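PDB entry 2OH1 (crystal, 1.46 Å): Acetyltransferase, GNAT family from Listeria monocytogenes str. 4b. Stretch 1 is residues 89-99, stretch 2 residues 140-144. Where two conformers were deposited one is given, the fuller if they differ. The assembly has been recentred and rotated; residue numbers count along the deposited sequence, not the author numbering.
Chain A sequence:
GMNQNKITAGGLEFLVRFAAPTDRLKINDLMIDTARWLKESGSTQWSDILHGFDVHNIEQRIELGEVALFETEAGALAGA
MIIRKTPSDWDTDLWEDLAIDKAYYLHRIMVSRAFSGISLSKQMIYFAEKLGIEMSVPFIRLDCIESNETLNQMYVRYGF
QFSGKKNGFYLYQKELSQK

Stretch 1 89-99: DWDTDLWEDLA
Stretch 2 140-144: IRLDC

A short helix is laid across one extended strand, and two side chains of the strand do nearly all the bonding. Helix 89-95 and strand 140-144 run almost perpendicular: the angle between their N-to-C directions is 83°, and their axes approach to 10.3 Å. The backbones come nearest at Asp91 CA and Leu142 CA, 8.5 Å apart, so side chains must bridge the space. The helix is held by i to i+4 bonds, among them Leu94 N to Trp90 O at 2.8 Å and Trp95 N to Asp91 O at 3.0 Å. Glu96 then breaks the pattern with phi/psi of 53/-127, and the chain turns through a 3-10 segment at 97-98, where Leu98 N bonds Trp95 O at 3.0 Å. The strand is extended throughout, with phi from -109 to -158° and psi from 134 to 165°.

Ile140, at the start of stretch 2, stays out of reach of the helix. Arg141 follows with its CA-to-CB bond toward stretch 1 and an almost fully stretched side chain: chi1 m (-69°), chi2 t, chi3 t, chi4 167°. That extension lays it along the face of Trp95, itself at chi1 m (-76°) and chi2 83°. Arg141 CD sits 3.6 Å from the centroid of the six-membered ring of Trp95, only 5° off the ring normal, a CH-pi contact. Beyond it the guanidinium stacks flat on the indole, planes at 10° and centres 4.6 Å apart, with Arg141 NE 3.6 Å from Trp95 CZ3. Stacking uses a face of the guanidinium and leaves its N-H groups free to bond in plane. Arg141 NH1 accordingly donates to Leu98 O at 2.9 Å, with an N-H...O angle of 158°, tying the strand to the turn after the helix. Leu98 (m, t) adds a side-chain contact, its CB 3.8 Å from Arg141 NH2.

Leu142, chi1 p and chi2 p, points its CA-to-CB bond away, following the alternation of a strand. Its backbone meets the helix instead: Leu142 O lies near the plane of the Trp95 ring at its edge, 3.6 Å from CZ2.

Asp143 turns toward the helix again, chi1 p (59°) and chi2 57°. Trp90, chi1 t (167°) and chi2 -95°, donates from NE1 to Asp143 OD2 at 3.1 Å and 151°. Leu94, t and p, brings CD2 to 3.5 Å from Asp143 OD2. Asp91 (m) puts a like charge nearby, its OD1 4.3 Å from Asp143 OD2. Two waters mediate between these carboxylates. Water 1 donates to Asp91 OD1 at 2.9 Å and Asp143 OD2 at 2.8 Å while accepting from Trp95 NE1 at 2.9 Å; water 2 donates to Asp91 OD1 at 3.0 Å and Asp143 OD2 at 2.8 Å. Each water thus offers both hydrogens to the acidic pair.

Cys144, chi1 t, makes no contact with the helix. The rule is compact: alternate strand residues reach the helix, one through a stacked cation, the other through a hydrated carboxylate.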

ATOM      1  N   ASP A  89      -4.921   7.561  12.832  0.50 19.74           N
ATOM      2  CA  ASP A  89      -4.640   7.659  14.279  0.50 16.95           C
ATOM      3  C   ASP A  89      -3.505   6.681  14.707  0.50 16.80           C
ATOM      4  O   ASP A  89      -2.732   6.953  15.642  0.50 17.62           O
ATOM      5  CB  ASP A  89      -5.934   7.387  15.089  0.50 19.30           C
ATOM      6  CG  ASP A  89      -7.073   8.365  14.744  0.50 21.90           C
ATOM      7  OD1 ASP A  89      -6.759   9.559  14.467  0.50 29.79           O
ATOM      8  OD2 ASP A  89      -8.272   7.933  14.772  0.50 15.90           O
ATOM      9  N   TRP A  90      -3.426   5.537  14.023  1.00 18.89           N
ATOM     10  CA  TRP A  90      -2.408   4.534  14.275  1.00 16.09           C
ATOM     11  C   TRP A  90      -1.054   5.070  13.776  1.00 18.86           C
ATOM     12  O   TRP A  90      -0.048   4.989  14.480  1.00 16.94           O
ATOM     13  CB  TRP A  90      -2.747   3.266  13.510  1.00 17.30           C
ATOM     14  CG  TRP A  90      -1.633   2.275  13.439  1.00 15.48           C
ATOM     15  CD1 TRP A  90      -0.736   2.131  12.431  1.00 22.31           C
ATOM     16  CD2 TRP A  90      -1.243   1.343  14.457  1.00 17.46           C
ATOM     17  NE1 TRP A  90       0.178   1.175  12.742  1.00 22.02           N
ATOM     18  CE2 TRP A  90      -0.120   0.656  13.968  1.00 18.62           C
ATOM     19  CE3 TRP A  90      -1.743   1.013  15.699  1.00 17.30           C
ATOM     20  CZ2 TRP A  90       0.473  -0.376  14.658  1.00 18.93           C
ATOM     21  CZ3 TRP A  90      -1.092  -0.000  16.425  1.00 20.19           C
ATOM     22  CH2 TRP A  90      -0.043  -0.679  15.887  1.00 18.16           C
ATOM     23  N   ASP A  91      -1.042   5.613  12.545  1.00 20.27           N
ATOM     24  CA  ASP A  91       0.214   6.166  11.968  1.00 19.15           C
ATOM     25  C   ASP A  91       0.756   7.210  12.907  1.00 17.28           C
ATOM     26  O   ASP A  91       1.937   7.285  13.243  1.00 18.00           O
ATOM     27  CB  ASP A  91      -0.004   6.796  10.581  1.00 16.54           C
ATOM     28  CG  ASP A  91      -0.491   5.827   9.566  1.00 19.62           C
ATOM     29  OD1 ASP A  91       0.047   4.686   9.546  1.00 18.84           O
ATOM     30  OD2 ASP A  91      -1.369   6.157   8.700  1.00 19.57           O
ATOM     31  N   THR A  92      -0.141   8.070  13.420  1.00 17.37           N
ATOM     32  CA  THR A  92       0.319   9.145  14.282  1.00 18.05           C
ATOM     33  C   THR A  92       0.899   8.612  15.577  1.00 20.50           C
ATOM     34  O   THR A  92       1.918   9.111  16.011  1.00 22.29           O
ATOM     35  CB  THR A  92      -0.848  10.089  14.607  1.00 22.29           C
ATOM     36  OG1 THR A  92      -1.190  10.834  13.428  1.00 20.40           O
ATOM     37  CG2 THR A  92      -0.515  11.017  15.794  1.00 22.35           C
ATOM     38  N   ASP A  93       0.265   7.610  16.185  1.00 21.36           N
ATOM     39  CA  ASP A  93       0.797   7.003  17.409  1.00 19.61           C
ATOM     40  C   ASP A  93       2.145   6.312  17.168  1.00 20.54           C
ATOM     41  O   ASP A  93       3.129   6.525  17.885  1.00 23.34           O
ATOM     42  CB  ASP A  93      -0.229   5.960  17.982  1.00 23.37           C
ATOM     43  CG  ASP A  93       0.192   5.394  19.269  1.00 27.23           C
ATOM     44  OD1 ASP A  93       0.050   6.149  20.236  1.00 26.91           O
ATOM     45  OD2 ASP A  93       0.675   4.245  19.330  1.00 26.53           O
ATOM     46  N   LEU A  94       2.230   5.557  16.074  1.00 18.47           N
ATOM     47  CA  LEU A  94       3.395   4.782  15.774  1.00 18.66           C
ATOM     48  C   LEU A  94       4.637   5.651  15.497  1.00 19.33           C
ATOM     49  O   LEU A  94       5.725   5.337  15.938  1.00 20.42           O
ATOM     50  CB  LEU A  94       3.091   3.849  14.601  1.00 20.63           C
ATOM     51  CG  LEU A  94       3.918   2.618  14.556  1.00 27.31           C
ATOM     52  CD1 LEU A  94       3.583   1.681  15.714  1.00 24.35           C
ATOM     53  CD2 LEU A  94       3.817   1.981  13.172  1.00 22.73           C
ATOM     54  N   TRP A  95       4.451   6.735  14.747  1.00 16.58           N
ATOM     55  CA  TRP A  95       5.548   7.595  14.235  1.00 19.85           C
ATOM     56  C   TRP A  95       5.981   8.704  15.235  1.00 21.23           C
ATOM     57  O   TRP A  95       6.975   9.370  15.018  1.00 21.50           O
ATOM     58  CB  TRP A  95       5.169   8.165  12.848  1.00 17.61           C
ATOM     59  CG  TRP A  95       5.303   7.099  11.763  1.00 15.97           C
ATOM     60  CD1 TRP A  95       4.394   6.145  11.433  1.00 16.99           C
ATOM     61  CD2 TRP A  95       6.481   6.810  10.984  1.00 16.30           C
ATOM     62  NE1 TRP A  95       4.906   5.317  10.491  1.00 16.05           N
ATOM     63  CE2 TRP A  95       6.193   5.709  10.185  1.00 15.53           C
ATOM     64  CE3 TRP A  95       7.758   7.433  10.867  1.00 15.75           C
ATOM     65  CZ2 TRP A  95       7.145   5.165   9.288  1.00 16.36           C
ATOM     66  CZ3 TRP A  95       8.689   6.895   9.979  1.00 18.07           C
ATOM     67  CH2 TRP A  95       8.361   5.793   9.210  1.00 17.17           C
ATOM     68  N   GLU A  96       5.194   8.882  16.294  1.00 19.91           N
ATOM     69  CA  GLU A  96       5.560   9.777  17.416  1.00 23.55           C
ATOM     70  C   GLU A  96       5.907  11.147  16.853  1.00 24.02           C
ATOM     71  O   GLU A  96       5.100  11.711  16.100  1.00 25.78           O
ATOM     72  CB  GLU A  96       6.656   9.149  18.282  1.00 23.71           C
ATOM     73  CG  GLU A  96       6.196   7.829  18.892  1.00 25.39           C
ATOM     74  CD  GLU A  96       7.084   7.290  20.000  1.00 29.38           C
ATOM     75  OE1 GLU A  96       8.263   7.716  20.091  1.00 38.80           O
ATOM     76  OE2 GLU A  96       6.583   6.437  20.780  1.00 32.40           O
ATOM     77  N   ASP A  97       7.060  11.721  17.168  0.50 26.05           N
ATOM     78  CA  ASP A  97       7.271  13.123  16.782  0.50 27.50           C
ATOM     79  C   ASP A  97       7.581  13.305  15.293  0.50 28.70           C
ATOM     80  O   ASP A  97       7.718  14.430  14.813  0.50 29.03           O
ATOM     81  CB  ASP A  97       8.371  13.747  17.638  0.50 28.37           C
ATOM     82  CG  ASP A  97       7.998  13.803  19.107  0.50 32.75           C
ATOM     83  OD1 ASP A  97       6.867  14.245  19.422  0.50 33.68           O
ATOM     84  OD2 ASP A  97       8.832  13.387  19.938  0.50 39.30           O
ATOM     85  N   LEU A  98       7.702  12.209  14.551  1.00 28.47           N
ATOM     86  CA  LEU A  98       7.762  12.319  13.119  1.00 27.64           C
ATOM     87  C   LEU A  98       6.382  12.467  12.503  1.00 26.46           C
ATOM     88  O   LEU A  98       6.291  12.856  11.363  1.00 24.42           O
ATOM     89  CB  LEU A  98       8.500  11.124  12.524  1.00 28.26           C
ATOM     90  CG  LEU A  98       9.981  10.909  12.866  1.00 31.05           C
ATOM     91  CD1 LEU A  98      10.573   9.842  11.940  1.00 33.47           C
ATOM     92  CD2 LEU A  98      10.717  12.201  12.756  1.00 34.73           C
ATOM     93  N   ALA A  99       5.309  12.237  13.264  1.00 23.76           N
ATOM     94  CA  ALA A  99       3.959  12.258  12.692  1.00 23.32           C
ATOM     95  C   ALA A  99       3.546  13.651  12.182  1.00 25.12           C
ATOM     96  O   ALA A  99       2.600  13.781  11.392  1.00 25.25           O
ATOM     97  CB  ALA A  99       2.920  11.696  13.701  1.00 24.67           C
ATOM     98  N   ILE A 140       7.224   8.932   1.832  1.00 15.60           N
ATOM     99  CA  ILE A 140       6.266   7.830   1.835  1.00 15.44           C
ATOM    100  C   ILE A 140       6.711   6.946   3.009  1.00 17.30           C
ATOM    101  O   ILE A 140       7.915   6.668   3.161  1.00 16.01           O
ATOM    102  CB  ILE A 140       6.289   6.928   0.538  1.00 17.86           C
ATOM    103  CG1 ILE A 140       6.038   7.690  -0.758  1.00 31.14           C
ATOM    104  CG2 ILE A 140       5.292   5.733   0.654  1.00 23.64           C
ATOM    105  CD1 ILE A 140       4.773   8.546  -0.753  1.00 27.82           C
ATOM    106  N   ARG A 141       5.740   6.503   3.803  1.00 15.44           N
ATOM    107  CA  ARG A 141       5.980   5.749   5.037  1.00 14.00           C
ATOM    108  C   ARG A 141       5.150   4.510   5.087  1.00 15.23           C
ATOM    109  O   ARG A 141       4.063   4.444   4.512  1.00 16.89           O
ATOM    110  CB  ARG A 141       5.703   6.607   6.263  1.00 12.98           C
ATOM    111  CG  ARG A 141       6.772   7.720   6.400  1.00 14.43           C
ATOM    112  CD  ARG A 141       6.438   8.644   7.541  1.00 16.23           C
ATOM    113  NE  ARG A 141       7.552   9.544   7.826  1.00 16.70           N
ATOM    114  CZ  ARG A 141       7.475  10.596   8.588  1.00 17.97           C
ATOM    115  NH1 ARG A 141       6.322  10.966   9.105  1.00 18.67           N
ATOM    116  NH2 ARG A 141       8.572  11.333   8.770  1.00 18.82           N
ATOM    117  N   LEU A 142       5.691   3.523   5.771  1.00 15.97           N
ATOM    118  CA  LEU A 142       4.906   2.325   6.045  1.00 18.81           C
ATOM    119  C   LEU A 142       5.486   1.590   7.261  1.00 17.65           C
ATOM    120  O   LEU A 142       6.547   1.925   7.749  1.00 17.35           O
ATOM    121  CB  LEU A 142       4.852   1.418   4.841  1.00 20.11           C
ATOM    122  CG  LEU A 142       6.226   0.924   4.394  1.00 20.03           C
ATOM    123  CD1 LEU A 142       6.654  -0.347   5.171  1.00 22.25           C
ATOM    124  CD2 LEU A 142       6.268   0.728   2.897  1.00 24.01           C
ATOM    125  N   ASP A 143       4.692   0.660   7.794  1.00 18.12           N
ATOM    126  CA  ASP A 143       5.128  -0.179   8.914  1.00 16.39           C
ATOM    127  C   ASP A 143       5.028  -1.659   8.516  1.00 18.34           C
ATOM    128  O   ASP A 143       4.309  -2.019   7.597  1.00 19.14           O
ATOM    129  CB  ASP A 143       4.328   0.179  10.160  1.00 18.42           C
ATOM    130  CG  ASP A 143       2.818   0.013  10.018  1.00 26.80           C
ATOM    131  OD1 ASP A 143       2.335  -1.101   9.685  1.00 27.50           O
ATOM    132  OD2 ASP A 143       2.037   0.979  10.329  1.00 25.71           O
ATOM    133  N   CYS A 144       5.794  -2.511   9.189  1.00 17.08           N
ATOM    134  CA  CYS A 144       5.850  -3.943   8.844  1.00 17.62           C
ATOM    135  C   CYS A 144       6.046  -4.692  10.132  1.00 16.17           C
ATOM    136  O   CYS A 144       6.863  -4.312  10.921  1.00 18.14           O
ATOM    137  CB  CYS A 144       7.051  -4.267   7.906  1.00 16.28           C
ATOM    138  SG  CYS A 144       6.949  -5.863   7.175  1.00 23.25           S
TER
HETATM  139  O   HOH W   1       2.751   3.596   9.581  1.00 19.55           O
HETATM  140  O   HOH W   2      -0.202   1.769   8.897  1.00 24.99           O